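Local coordinates for factor H binding protein (Treponema denticola, PDB 3R15) that probably binds the host complement regulator factor H, and is probably a lipoprotein at the cell surface, at residues A24-K28 with R84-P89. Sequence-based numbering, arbitrary orientation.
Sequences AHYEK and RKRFIP
Tyr-26 and Glu-27 of helix 20-36 meet the junction where helix 80-86 passes into strand 87-91, in a mixed polar and CH-pi contact that ties the N-terminal helix to the C-terminal strand. Tyr-26 carries its ring straight out from the helix to the chain at the junction, its CG trans to N (chi1 172°). Its OH gives a short hydrogen bond of 2.6 Å to Phe-87 O, approached almost head-on at a C=O...O angle of 172°, with the carbonyl oxygen at the edge of the ring. A water donates to the same OH and to Arg-84 O, adding a water-mediated link to the backbone of Arg-84. Pro-89 lies over one face of the phenol, its CG 3.8 Å from the ring centroid in a CH-pi contact. Beside this, Glu-27 and Arg-84 form a side-on, two-pronged salt bridge: Arg-84 NE donates to Glu-27 OE2 (2.9 Å) and Arg-84 NH2 to Glu-27 OE1, both on the syn side. Guanidinium and carboxylate are nearly coplanar, 25° apart, and the paired bonds, both nearly straight, restrict rotation of both groups. Strand 63-67, paired antiparallel with 87-91, brings Tyr-63 and Ile-65 against Tyr-26, while Phe-87 packs on Leu-51 of helix 44-59.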
# COMPACT_ATOMS: atom_id res chain seq x y z
N ALA A 24 -4.20 10.11 -5.46
CA ALA A 24 -2.87 10.33 -6.01
C ALA A 24 -1.82 9.74 -5.09
O ALA A 24 -0.86 9.11 -5.54
CB ALA A 24 -2.62 11.83 -6.22
N HIS A 25 -2.00 9.94 -3.79
CA HIS A 25 -1.07 9.42 -2.80
C HIS A 25 -1.09 7.90 -2.80
O HIS A 25 -0.04 7.26 -2.77
CB HIS A 25 -1.41 9.95 -1.42
CG HIS A 25 -0.44 9.53 -0.36
ND1 HIS A 25 -0.69 8.49 0.51
CD2 HIS A 25 0.77 10.02 -0.01
CE1 HIS A 25 0.33 8.35 1.34
NE2 HIS A 25 1.23 9.27 1.05
N TYR A 26 -2.30 7.33 -2.86
CA TYR A 26 -2.48 5.89 -2.84
C TYR A 26 -1.89 5.25 -4.09
O TYR A 26 -1.16 4.26 -4.01
CB TYR A 26 -3.96 5.54 -2.71
CG TYR A 26 -4.26 4.07 -2.88
CD1 TYR A 26 -3.95 3.16 -1.88
CD2 TYR A 26 -4.84 3.59 -4.05
CE1 TYR A 26 -4.22 1.81 -2.03
CE2 TYR A 26 -5.12 2.25 -4.21
CZ TYR A 26 -4.80 1.36 -3.21
OH TYR A 26 -5.07 0.03 -3.38
N GLU A 27 -2.16 5.83 -5.25
CA GLU A 27 -1.61 5.28 -6.48
C GLU A 27 -0.09 5.41 -6.56
O GLU A 27 0.60 4.52 -7.08
CB GLU A 27 -2.29 5.91 -7.69
CG GLU A 27 -3.62 5.29 -7.96
CD GLU A 27 -3.47 3.80 -8.26
OE1 GLU A 27 -2.55 3.43 -9.03
OE2 GLU A 27 -4.26 3.00 -7.73
N LYS A 28 0.45 6.51 -6.03
CA LYS A 28 1.89 6.69 -5.95
C LYS A 28 2.50 5.57 -5.10
O LYS A 28 3.55 5.02 -5.43
CB LYS A 28 2.23 8.06 -5.37
CG LYS A 28 3.71 8.28 -5.11
N ARG A 84 -3.60 -3.84 -5.33
CA ARG A 84 -4.82 -3.07 -5.02
C ARG A 84 -5.92 -3.89 -4.34
O ARG A 84 -6.75 -3.35 -3.62
CB ARG A 84 -5.39 -2.41 -6.27
CG ARG A 84 -4.50 -1.38 -6.87
CD ARG A 84 -5.23 -0.55 -7.91
NE ARG A 84 -4.28 0.29 -8.64
CZ ARG A 84 -3.69 -0.08 -9.78
NH1 ARG A 84 -3.97 -1.25 -10.33
NH2 ARG A 84 -2.82 0.74 -10.36
N LYS A 85 -5.92 -5.20 -4.59
CA LYS A 85 -6.88 -6.10 -3.98
C LYS A 85 -6.51 -6.45 -2.55
O LYS A 85 -7.36 -6.89 -1.77
CB LYS A 85 -7.03 -7.38 -4.80
CG LYS A 85 -7.78 -7.19 -6.12
N ARG A 86 -5.24 -6.26 -2.21
CA ARG A 86 -4.76 -6.57 -0.87
C ARG A 86 -4.66 -5.34 0.02
O ARG A 86 -5.00 -5.38 1.20
CB ARG A 86 -3.40 -7.28 -0.91
CG ARG A 86 -2.78 -7.44 0.47
CD ARG A 86 -1.48 -8.25 0.46
NE ARG A 86 -0.83 -8.15 1.77
CZ ARG A 86 0.33 -8.72 2.08
NH1 ARG A 86 0.98 -9.44 1.17
NH2 ARG A 86 0.83 -8.54 3.29
N PHE A 87 -4.19 -4.24 -0.56
CA PHE A 87 -3.97 -3.03 0.22
C PHE A 87 -5.04 -2.02 -0.14
O PHE A 87 -4.94 -1.32 -1.16
CB PHE A 87 -2.57 -2.48 -0.02
CG PHE A 87 -1.48 -3.42 0.42
CD1 PHE A 87 -1.16 -3.55 1.76
CD2 PHE A 87 -0.79 -4.19 -0.51
CE1 PHE A 87 -0.16 -4.41 2.18
CE2 PHE A 87 0.21 -5.07 -0.11
CZ PHE A 87 0.54 -5.17 1.25
N ILE A 88 -6.07 -1.96 0.70
CA ILE A 88 -7.30 -1.25 0.39
C ILE A 88 -7.34 0.10 1.08
O ILE A 88 -7.12 0.20 2.29
CB ILE A 88 -8.52 -2.08 0.85
CG1 ILE A 88 -8.45 -3.50 0.28
CG2 ILE A 88 -9.82 -1.39 0.44
CD1 ILE A 88 -8.68 -3.57 -1.21
N PRO A 89 -7.63 1.16 0.31
CA PRO A 89 -7.73 2.47 0.96
C PRO A 89 -9.11 2.69 1.57
O PRO A 89 -10.13 2.26 1.01
CB PRO A 89 -7.46 3.44 -0.20
CG PRO A 89 -7.95 2.70 -1.43
CD PRO A 89 -7.72 1.23 -1.15
O HOH W 1 -8.01 -0.79 -3.99